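Local atomic coordinates of methylglyoxal reductase (NADPH-dependent) (Candida albicans SC5314, PDB entry 6KWS), a protein that probably reduces methylglyoxal with NADPH as the hydride donor, as a member of the dihydroflavonol-4-reductase subfamily of extended short-chain dehydrogenases. Residues I2-S7 and A75-L81; Q20-Y26 and I248-E252; Y53-E57 and V68-H72; L108-Y112 and F178-N184. The protein carries 1 engineered substitution. Residues are numbered along the deposited sequence.

Contact 1: residues I2-S7 and A75-L81; sequences ITVIVS and AKVFLHL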
# COMPACT_ATOMS: atom_id res chain seq x y z
N ILE A 2 -7.43 -4.63 -23.31
CA ILE A 2 -6.03 -4.52 -22.89
C ILE A 2 -5.79 -5.25 -21.57
O ILE A 2 -6.66 -5.30 -20.69
CB ILE A 2 -5.63 -3.03 -22.85
CG1 ILE A 2 -4.29 -2.80 -22.18
CG2 ILE A 2 -6.70 -2.20 -22.20
CD1 ILE A 2 -3.88 -1.33 -22.22
N THR A 3 -4.61 -5.85 -21.44
CA THR A 3 -4.31 -6.86 -20.44
C THR A 3 -3.33 -6.33 -19.40
O THR A 3 -2.29 -5.76 -19.75
CB THR A 3 -3.72 -8.12 -21.11
OG1 THR A 3 -4.73 -8.77 -21.89
CG2 THR A 3 -3.15 -9.11 -20.10
N VAL A 4 -3.63 -6.58 -18.12
CA VAL A 4 -2.85 -6.05 -17.00
C VAL A 4 -2.38 -7.20 -16.13
O VAL A 4 -3.19 -8.06 -15.75
CB VAL A 4 -3.67 -5.06 -16.17
CG1 VAL A 4 -2.86 -4.60 -14.99
CG2 VAL A 4 -4.08 -3.87 -17.03
N ILE A 5 -1.09 -7.22 -15.80
CA ILE A 5 -0.53 -8.17 -14.84
C ILE A 5 -0.45 -7.51 -13.47
O ILE A 5 0.08 -6.40 -13.34
CB ILE A 5 0.85 -8.68 -15.27
CG1 ILE A 5 0.81 -9.20 -16.70
CG2 ILE A 5 1.31 -9.77 -14.32
CD1 ILE A 5 2.15 -9.76 -17.17
N VAL A 6 -0.95 -8.20 -12.45
CA VAL A 6 -0.93 -7.70 -11.09
C VAL A 6 -0.27 -8.76 -10.23
O VAL A 6 -0.78 -9.88 -10.13
CB VAL A 6 -2.35 -7.39 -10.58
CG1 VAL A 6 -2.29 -6.98 -9.11
CG2 VAL A 6 -3.04 -6.29 -11.45
N SER A 7 0.84 -8.42 -9.60
CA SER A 7 1.52 -9.35 -8.72
C SER A 7 0.96 -9.25 -7.31
O SER A 7 0.56 -8.18 -6.86
CB SER A 7 3.02 -9.10 -8.69
OG SER A 7 3.27 -7.81 -8.15
N ALA A 75 0.50 -8.47 -22.57
CA ALA A 75 0.37 -7.58 -21.43
C ALA A 75 1.03 -6.23 -21.73
O ALA A 75 2.19 -6.17 -22.14
CB ALA A 75 1.00 -8.21 -20.19
N LYS A 76 0.28 -5.15 -21.51
CA LYS A 76 0.78 -3.79 -21.69
C LYS A 76 1.17 -3.11 -20.39
O LYS A 76 1.98 -2.18 -20.42
CB LYS A 76 -0.28 -2.94 -22.40
CG LYS A 76 -0.71 -3.50 -23.74
CD LYS A 76 -0.18 -2.64 -24.88
CE LYS A 76 -0.36 -3.31 -26.24
NZ LYS A 76 -1.41 -2.63 -27.06
N VAL A 77 0.61 -3.54 -19.26
CA VAL A 77 0.81 -2.90 -17.98
C VAL A 77 1.24 -3.95 -16.97
O VAL A 77 0.68 -5.05 -16.95
CB VAL A 77 -0.47 -2.20 -17.48
CG1 VAL A 77 -0.26 -1.66 -16.09
CG2 VAL A 77 -0.86 -1.07 -18.41
N PHE A 78 2.22 -3.61 -16.15
CA PHE A 78 2.61 -4.46 -15.03
C PHE A 78 2.44 -3.67 -13.73
O PHE A 78 3.23 -2.76 -13.45
CB PHE A 78 4.04 -4.97 -15.19
CG PHE A 78 4.45 -6.02 -14.17
CD1 PHE A 78 4.75 -5.66 -12.86
CD2 PHE A 78 4.57 -7.35 -14.54
CE1 PHE A 78 5.14 -6.61 -11.94
CE2 PHE A 78 4.98 -8.30 -13.62
CZ PHE A 78 5.26 -7.94 -12.32
N LEU A 79 1.43 -4.03 -12.94
CA LEU A 79 1.21 -3.45 -11.61
C LEU A 79 1.89 -4.34 -10.57
O LEU A 79 1.45 -5.46 -10.32
CB LEU A 79 -0.28 -3.34 -11.31
CG LEU A 79 -1.11 -2.53 -12.29
CD1 LEU A 79 -2.54 -2.49 -11.81
CD2 LEU A 79 -0.56 -1.15 -12.39
N HIS A 80 2.94 -3.83 -9.95
CA HIS A 80 3.73 -4.61 -9.00
C HIS A 80 3.25 -4.26 -7.59
O HIS A 80 3.54 -3.17 -7.08
CB HIS A 80 5.21 -4.33 -9.21
CG HIS A 80 6.12 -5.13 -8.33
ND1 HIS A 80 5.87 -6.44 -7.99
CD2 HIS A 80 7.28 -4.79 -7.72
CE1 HIS A 80 6.84 -6.88 -7.20
NE2 HIS A 80 7.71 -5.90 -7.02
N LEU A 81 2.49 -5.15 -6.97
CA LEU A 81 2.01 -4.89 -5.63
C LEU A 81 2.53 -5.89 -4.60
O LEU A 81 2.35 -5.64 -3.40
CB LEU A 81 0.48 -4.89 -5.59
CG LEU A 81 -0.24 -4.13 -6.71
CD1 LEU A 81 -1.66 -3.89 -6.32
CD2 LEU A 81 0.40 -2.81 -7.00

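Contact 2: residues Q20-Y26 and I248-E252; sequences QLLAKNY and IIAFE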
# COMPACT_ATOMS: atom_id res chain seq x y z
N GLN A 20 -11.39 -3.13 -9.09
CA GLN A 20 -11.58 -1.95 -9.92
C GLN A 20 -11.15 -2.20 -11.36
O GLN A 20 -11.83 -1.75 -12.29
CB GLN A 20 -10.84 -0.77 -9.33
CG GLN A 20 -11.24 -0.45 -7.91
CD GLN A 20 -10.83 0.94 -7.54
OE1 GLN A 20 -10.57 1.76 -8.42
NE2 GLN A 20 -10.76 1.22 -6.24
N LEU A 21 -10.04 -2.92 -11.57
CA LEU A 21 -9.63 -3.26 -12.92
C LEU A 21 -10.71 -4.07 -13.64
O LEU A 21 -11.03 -3.78 -14.79
CB LEU A 21 -8.31 -4.04 -12.91
CG LEU A 21 -6.98 -3.26 -12.83
CD1 LEU A 21 -5.82 -4.24 -12.74
CD2 LEU A 21 -6.79 -2.31 -14.02
N LEU A 22 -11.28 -5.09 -12.98
CA LEU A 22 -12.32 -5.90 -13.63
C LEU A 22 -13.50 -5.06 -14.07
O LEU A 22 -14.08 -5.28 -15.14
CB LEU A 22 -12.81 -7.01 -12.72
CG LEU A 22 -11.87 -8.17 -12.50
CD1 LEU A 22 -12.53 -9.16 -11.55
CD2 LEU A 22 -11.46 -8.82 -13.83
N ALA A 23 -13.89 -4.08 -13.24
CA ALA A 23 -15.05 -3.25 -13.54
C ALA A 23 -14.79 -2.25 -14.66
O ALA A 23 -15.73 -1.60 -15.11
CB ALA A 23 -15.51 -2.50 -12.29
N LYS A 24 -13.54 -2.07 -15.10
CA LYS A 24 -13.24 -1.30 -16.30
C LYS A 24 -12.93 -2.21 -17.48
O LYS A 24 -12.28 -1.78 -18.44
CB LYS A 24 -12.08 -0.33 -16.02
CG LYS A 24 -12.47 0.88 -15.18
CD LYS A 24 -11.27 1.59 -14.53
CE LYS A 24 -11.30 3.08 -14.83
NZ LYS A 24 -10.87 3.94 -13.68
N ASN A 25 -13.36 -3.47 -17.42
CA ASN A 25 -13.23 -4.42 -18.52
C ASN A 25 -11.79 -4.58 -19.01
O ASN A 25 -11.55 -4.76 -20.21
CB ASN A 25 -14.17 -4.05 -19.68
CG ASN A 25 -15.63 -3.85 -19.22
OD1 ASN A 25 -16.19 -4.68 -18.49
ND2 ASN A 25 -16.22 -2.73 -19.62
N TYR A 26 -10.82 -4.52 -18.11
CA TYR A 26 -9.49 -5.00 -18.44
C TYR A 26 -9.41 -6.51 -18.30
O TYR A 26 -10.18 -7.13 -17.55
CB TYR A 26 -8.42 -4.37 -17.55
CG TYR A 26 -8.21 -2.90 -17.78
CD1 TYR A 26 -7.32 -2.45 -18.76
CD2 TYR A 26 -8.87 -1.95 -16.98
CE1 TYR A 26 -7.11 -1.10 -18.96
CE2 TYR A 26 -8.66 -0.60 -17.17
CZ TYR A 26 -7.78 -0.18 -18.16
OH TYR A 26 -7.57 1.16 -18.36
N ILE A 248 -4.58 2.56 -10.69
CA ILE A 248 -5.14 2.49 -12.03
C ILE A 248 -4.99 3.82 -12.74
O ILE A 248 -4.60 3.86 -13.91
CB ILE A 248 -6.59 2.01 -11.98
CG1 ILE A 248 -6.60 0.52 -11.63
CG2 ILE A 248 -7.29 2.30 -13.30
CD1 ILE A 248 -7.87 0.06 -10.94
N ILE A 249 -5.27 4.93 -12.06
CA ILE A 249 -5.06 6.22 -12.71
C ILE A 249 -3.59 6.37 -13.09
O ILE A 249 -3.27 7.05 -14.06
CB ILE A 249 -5.54 7.38 -11.81
CG1 ILE A 249 -6.99 7.18 -11.34
CG2 ILE A 249 -5.41 8.71 -12.54
CD1 ILE A 249 -7.99 7.19 -12.45
N ALA A 250 -2.70 5.67 -12.38
CA ALA A 250 -1.27 5.88 -12.58
C ALA A 250 -0.80 5.43 -13.96
O ALA A 250 0.19 5.98 -14.47
CB ALA A 250 -0.47 5.15 -11.50
N PHE A 251 -1.45 4.43 -14.57
CA PHE A 251 -1.08 4.07 -15.93
C PHE A 251 -2.08 4.53 -16.99
O PHE A 251 -1.74 4.55 -18.17
CB PHE A 251 -0.84 2.56 -16.05
CG PHE A 251 -2.10 1.73 -15.98
CD1 PHE A 251 -2.93 1.58 -17.09
CD2 PHE A 251 -2.42 1.06 -14.82
CE1 PHE A 251 -4.09 0.81 -17.03
CE2 PHE A 251 -3.57 0.29 -14.75
CZ PHE A 251 -4.40 0.16 -15.86
N GLU A 252 -3.30 4.91 -16.61
CA GLU A 252 -4.27 5.37 -17.59
C GLU A 252 -4.05 6.83 -17.95
O GLU A 252 -4.31 7.24 -19.09
CB GLU A 252 -5.69 5.20 -17.06
CG GLU A 252 -6.20 3.77 -16.95
CD GLU A 252 -7.69 3.73 -16.59
OE1 GLU A 252 -8.14 4.60 -15.81
OE2 GLU A 252 -8.40 2.84 -17.11

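Contact 3: residues Y53-E57 and V68-H72; sequences YEIVE and VLQKH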
# COMPACT_ATOMS: atom_id res chain seq x y z
N TYR A 53 -5.01 -16.31 -13.35
CA TYR A 53 -3.84 -16.19 -12.49
C TYR A 53 -2.70 -17.09 -12.95
O TYR A 53 -2.91 -18.12 -13.60
CB TYR A 53 -4.20 -16.49 -11.03
CG TYR A 53 -4.46 -17.96 -10.72
CD1 TYR A 53 -3.44 -18.80 -10.29
CD2 TYR A 53 -5.74 -18.49 -10.85
CE1 TYR A 53 -3.67 -20.13 -10.00
CE2 TYR A 53 -5.98 -19.84 -10.55
CZ TYR A 53 -4.94 -20.65 -10.12
OH TYR A 53 -5.16 -21.99 -9.82
N GLU A 54 -1.49 -16.70 -12.58
CA GLU A 54 -0.30 -17.52 -12.72
C GLU A 54 0.41 -17.58 -11.38
O GLU A 54 0.27 -16.68 -10.54
CB GLU A 54 0.64 -16.96 -13.80
CG GLU A 54 0.01 -16.86 -15.18
CD GLU A 54 -0.12 -18.24 -15.87
OE1 GLU A 54 -0.44 -18.27 -17.08
OE2 GLU A 54 0.10 -19.29 -15.22
N ILE A 55 1.17 -18.64 -11.16
CA ILE A 55 1.81 -18.87 -9.86
C ILE A 55 3.26 -18.40 -9.89
O ILE A 55 4.04 -18.80 -10.76
CB ILE A 55 1.75 -20.35 -9.46
CG1 ILE A 55 0.29 -20.74 -9.29
CG2 ILE A 55 2.53 -20.55 -8.18
CD1 ILE A 55 0.11 -22.08 -8.75
N VAL A 56 3.62 -17.55 -8.92
CA VAL A 56 4.98 -17.11 -8.68
C VAL A 56 5.26 -17.23 -7.19
O VAL A 56 4.85 -16.37 -6.40
CB VAL A 56 5.20 -15.66 -9.15
CG1 VAL A 56 6.61 -15.18 -8.79
CG2 VAL A 56 4.95 -15.53 -10.65
N GLU A 57 5.97 -18.30 -6.79
CA GLU A 57 6.04 -18.69 -5.38
C GLU A 57 6.89 -17.73 -4.55
O GLU A 57 6.51 -17.39 -3.43
CB GLU A 57 6.54 -20.13 -5.26
CG GLU A 57 6.05 -20.99 -6.41
CD GLU A 57 6.30 -22.49 -6.23
OE1 GLU A 57 6.13 -23.01 -5.10
OE2 GLU A 57 6.64 -23.16 -7.23
N VAL A 68 5.87 -16.09 -16.66
CA VAL A 68 4.60 -15.40 -16.85
C VAL A 68 4.73 -14.27 -17.87
O VAL A 68 3.82 -14.03 -18.67
CB VAL A 68 4.07 -14.89 -15.49
CG1 VAL A 68 5.14 -14.10 -14.78
CG2 VAL A 68 2.81 -14.07 -15.68
N LEU A 69 5.88 -13.58 -17.90
CA LEU A 69 6.07 -12.54 -18.91
C LEU A 69 6.14 -13.12 -20.32
O LEU A 69 5.61 -12.52 -21.27
CB LEU A 69 7.33 -11.73 -18.62
CG LEU A 69 7.01 -10.58 -17.66
CD1 LEU A 69 8.29 -9.94 -17.14
CD2 LEU A 69 6.07 -9.56 -18.33
N GLN A 70 6.79 -14.27 -20.49
CA GLN A 70 6.90 -14.87 -21.82
C GLN A 70 5.56 -15.43 -22.29
O GLN A 70 5.16 -15.21 -23.44
CB GLN A 70 7.97 -15.95 -21.83
CG GLN A 70 9.38 -15.44 -21.71
CD GLN A 70 10.28 -16.45 -21.05
OE1 GLN A 70 9.90 -17.61 -20.90
NE2 GLN A 70 11.45 -16.00 -20.59
N LYS A 71 4.85 -16.15 -21.43
CA LYS A 71 3.56 -16.71 -21.82
C LYS A 71 2.52 -15.66 -22.16
O LYS A 71 1.55 -15.98 -22.87
CB LYS A 71 3.01 -17.58 -20.72
CG LYS A 71 3.62 -18.91 -20.66
CD LYS A 71 2.97 -19.70 -19.55
CE LYS A 71 3.91 -20.78 -19.10
NZ LYS A 71 5.05 -20.97 -20.07
N HIS A 72 2.64 -14.44 -21.64
CA HIS A 72 1.59 -13.44 -21.86
C HIS A 72 2.15 -12.17 -22.49
O HIS A 72 2.08 -11.08 -21.91
CB HIS A 72 0.88 -13.11 -20.55
CG HIS A 72 0.14 -14.26 -19.97
ND1 HIS A 72 -1.17 -14.55 -20.30
CD2 HIS A 72 0.52 -15.22 -19.09
CE1 HIS A 72 -1.56 -15.62 -19.64
NE2 HIS A 72 -0.55 -16.06 -18.91

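Contact 4: residues L108-Y112 and F178-N184; sequences LQAIY and FIKSNDN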
# COMPACT_ATOMS: atom_id res chain seq x y z
N LEU A 108 12.23 -5.90 -12.12
CA LEU A 108 12.42 -5.02 -13.26
C LEU A 108 13.30 -5.66 -14.33
O LEU A 108 13.09 -5.44 -15.53
CB LEU A 108 13.02 -3.70 -12.80
CG LEU A 108 12.09 -2.85 -11.96
CD1 LEU A 108 12.92 -1.72 -11.39
CD2 LEU A 108 10.92 -2.31 -12.79
N GLN A 109 14.29 -6.46 -13.91
CA GLN A 109 15.10 -7.17 -14.89
C GLN A 109 14.24 -8.11 -15.75
O GLN A 109 14.38 -8.13 -16.98
CB GLN A 109 16.23 -7.93 -14.21
CG GLN A 109 17.21 -8.53 -15.20
CD GLN A 109 18.26 -7.52 -15.65
OE1 GLN A 109 18.86 -6.84 -14.82
NE2 GLN A 109 18.45 -7.40 -16.97
N ALA A 110 13.33 -8.86 -15.12
CA ALA A 110 12.45 -9.72 -15.91
C ALA A 110 11.63 -8.89 -16.90
O ALA A 110 11.50 -9.26 -18.07
CB ALA A 110 11.54 -10.55 -15.01
N ILE A 111 11.10 -7.76 -16.45
CA ILE A 111 10.34 -6.94 -17.38
C ILE A 111 11.27 -6.41 -18.47
O ILE A 111 10.86 -6.27 -19.63
CB ILE A 111 9.63 -5.81 -16.62
CG1 ILE A 111 8.70 -6.42 -15.56
CG2 ILE A 111 8.85 -4.89 -17.58
CD1 ILE A 111 8.22 -5.44 -14.51
N TYR A 112 12.52 -6.15 -18.13
CA TYR A 112 13.47 -5.66 -19.12
C TYR A 112 13.72 -6.70 -20.21
O TYR A 112 13.60 -6.41 -21.41
CB TYR A 112 14.77 -5.27 -18.44
CG TYR A 112 15.70 -4.48 -19.31
CD1 TYR A 112 17.00 -4.92 -19.54
CD2 TYR A 112 15.30 -3.28 -19.88
CE1 TYR A 112 17.87 -4.20 -20.32
CE2 TYR A 112 16.16 -2.55 -20.67
CZ TYR A 112 17.45 -3.02 -20.88
OH TYR A 112 18.33 -2.30 -21.66
N PHE A 178 17.25 1.58 -11.55
CA PHE A 178 17.21 0.64 -12.65
C PHE A 178 16.88 1.35 -13.95
O PHE A 178 17.58 1.18 -14.95
CB PHE A 178 16.21 -0.48 -12.39
CG PHE A 178 16.18 -1.51 -13.48
CD1 PHE A 178 15.47 -1.29 -14.66
CD2 PHE A 178 16.88 -2.69 -13.35
CE1 PHE A 178 15.46 -2.23 -15.67
CE2 PHE A 178 16.87 -3.64 -14.36
CZ PHE A 178 16.16 -3.41 -15.52
N ILE A 179 15.81 2.13 -13.95
CA ILE A 179 15.40 2.72 -15.22
C ILE A 179 16.32 3.86 -15.61
O ILE A 179 16.48 4.15 -16.80
CB ILE A 179 13.93 3.15 -15.17
CG1 ILE A 179 13.75 4.23 -14.11
CG2 ILE A 179 13.04 1.95 -14.86
CD1 ILE A 179 13.03 5.44 -14.61
N LYS A 180 16.94 4.54 -14.65
CA LYS A 180 17.84 5.62 -15.04
C LYS A 180 19.22 5.09 -15.44
O LYS A 180 19.91 5.72 -16.25
CB LYS A 180 17.94 6.66 -13.93
CG LYS A 180 16.80 7.68 -13.95
CD LYS A 180 16.45 8.17 -12.55
CE LYS A 180 15.18 9.01 -12.55
NZ LYS A 180 15.15 9.89 -13.74
N SER A 181 19.61 3.93 -14.93
CA SER A 181 20.94 3.37 -15.17
C SER A 181 20.99 2.41 -16.34
O SER A 181 22.05 2.27 -16.96
CB SER A 181 21.46 2.68 -13.90
OG SER A 181 22.27 1.56 -14.18
N ASN A 182 19.90 1.72 -16.66
CA ASN A 182 19.85 0.86 -17.83
C ASN A 182 19.42 1.65 -19.06
O ASN A 182 18.66 2.62 -18.98
CB ASN A 182 18.88 -0.31 -17.63
CG ASN A 182 19.48 -1.43 -16.78
OD1 ASN A 182 19.65 -1.30 -15.56
ND2 ASN A 182 19.78 -2.56 -17.43
N ASP A 183 19.94 1.23 -20.20
CA ASP A 183 19.58 1.72 -21.52
C ASP A 183 18.43 0.90 -22.09
O ASP A 183 18.02 -0.11 -21.51
CB ASP A 183 20.81 1.64 -22.43
CG ASP A 183 21.58 0.33 -22.23
OD1 ASP A 183 21.64 -0.16 -21.07
OD2 ASP A 183 22.14 -0.20 -23.22
N ASN A 184 17.88 1.34 -23.23
CA ASN A 184 16.88 0.60 -24.00
C ASN A 184 15.53 0.48 -23.30
O ASN A 184 14.64 -0.24 -23.81
CB ASN A 184 17.32 -0.85 -24.32
CG ASN A 184 18.50 -0.93 -25.29
OD1 ASN A 184 18.73 -0.02 -26.08
ND2 ASN A 184 19.23 -2.05 -25.23

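Contact 1: residues I2-S7 and A75-L81
Strands 3-7 and 75-80 run side by side in the Rossmann sheet, parallel, their axes 4.8 Å apart and inclined by 16°. The side chains of V4, V6, V77 and L79 rise on one face. There the L79 side chain sits between the two valines, its CD1 lying 3.8 Å from V4 CG1 and 3.8 Å from V6 CG2, while V4 CG2 meets V77 CB at 4.0 Å. Further along, V6 CG1 reaches L81 CD1 at 4.2 Å, and L21 of helix 12-23 packs down onto V4 and V6. On the reverse face I5 is the main knob: its CD1 fits against A75 CB at 3.6 Å, where the short alanine side chain makes a hollow, and its CG2 touches F78 CE2 at 4.0 Å. Between these faces the backbones are stitched by K76 N to T3 O (3.2 Å), I5 N to V77 O (3.0 Å), L79 N to I5 O (2.8 Å) and S7 N to L79 O (3.1 Å). Toward the C-terminal end of the pair, S7 OG is hydrogen-bonded to H80 ND1 (2.9 Å) and accepts from L81 N (3.0 Å); A82 N is a further partner. The chemistry therefore changes along the pair, from apolar packing between backbone-bonded strands to a serine hydroxyl that is hydrogen-bonded to the backbone at L81, a residue of the NADPH site.

Contact 2: residues Q20-Y26 and I248-E252
The last turn of helix 12-23 and the loop after it face the C-terminal turn of helix 240-252, with the nearest CA atoms, those of L21 and I248, 7.3 Å apart. At this distance the backbones stay separate and side chains bridge the gap. K24 N still bonds to L21 O (3.1 Å) as the first helix closes; N25 then takes positive phi (55°), and the chain turns so that Y26 also directs its CA-CB bond toward the other helix. I248 is the central apolar residue: its CD1 lies 3.5 Å from Q20 CB and its CG1 3.7 Å from L21 CD2. The same L21 CD2 is 3.9 Å from F251 CZ, at the edge of the phenyl ring. F251 in turn points its edge at the face of Y26 in an offset T-shaped pair, the centroids 5.7 Å apart and the planes at 78°. Nearer the solvent, K24 NZ forms a long salt bridge with E252 OE1 at 3.5 Å. L21 and F251 both also pack on L79 of strand 75-80, so the two helix ends lie together over one face of the Rossmann sheet. Chemically the interface is graded: aliphatic and aromatic groups make the seam against the sheet, and the one pair of opposite charges lies at its margin, where the long lysine–glutamate distance suggests a modest electrostatic contribution.

Contact 3: residues Y53-E57 and V68-H72
This is a strand-to-helix contact within the Rossmann fold, where helix 66-71 packs beside strand 51-55, an outermost strand of the main sheet. Strand and helix approach most closely at E54 and V68, whose CA atoms are 6.7 Å apart. The apolar part is thin. V68 CG2 rests against the aliphatic stem of E54, 4.0 Å from its CG, and V56 CG2 lies 4.4 Å from V68 CG1; V56 also packs near V59, a residue of the NADPH site. The polar part is a histidine–carboxylate hydrogen bond between E54 and H72, the first residue after the helix to leave helical geometry. The other ring nitrogen of H72 is bonded to E74, so the imidazole is held between two acidic side chains. K71 only skirts this group, its CD being 4.4 Å from E54 OE1. The bond that joins helix end to strand is nearly straight: H72 NE2 donates to E54 OE1 over 2.9 Å, with an angle of 173° at the hydrogen.

Contact 4: residues L108-Y112 and F178-N184
L108 opens the contact from helix 92-114 by lying against F178 near the end of helix 160-181, at the closest approach of the two helices here (CA–CA 7.4 Å). Its CB sits over the phenyl face, 3.8 Å from the ring centroid of F178 and 7° off the ring normal, a clear CH-pi contact; its CD1 also touches F178 CB at 3.7 Å. One residue on, Q109 starts sideways but brings its amide to the rim of the same ring, with OE1 3.8 Å from F178 CE2. A110 and I111 face elsewhere, packing on L69 of helix 66-71. A turn after L108 comes Y112, bonded to it through Y112 N and L108 O (2.8 Å) and therefore on the same side of the helix. Its CB meets F178 CZ at 3.7 Å, and the phenyl edge points at the tyrosine face in an offset T-shaped pair, centroids 5.8 Å apart and planes at 82°. The tyrosine ring extends past F178 toward the residues that follow the second helix, with N182 beside it. Both helices belong to one flank of the Rossmann domain. Their junction here rests on F178, with a leucine over its face and a tyrosine at its edge, so that aromatic and dispersion forces give way to polar groups toward the exposed turn.

In the fold
Contact 1 is the buried core, and it alone joins two strands through backbone hydrogen bonds; the other three are partly buried and rely on side chains. Contact 2 packs on one face of that strand pair, through L21 on V4 and V6 and F251 on V77. Contacts 3 and 4 lie against the other: L69 of the 68-72 segment reaches I5, and I111 of 108-112 reaches F78, while L69 also meets A110 and I111, linking contacts 3 and 4. Contacts 2 and 4, their centres about 25 Å apart, do not touch. Both use T-shaped aromatic pairs, between two helices in contact 4 and between a loop and a helix in contact 2, whereas contact 3, at the sheet's edge, depends mainly on a histidine–glutamate bond.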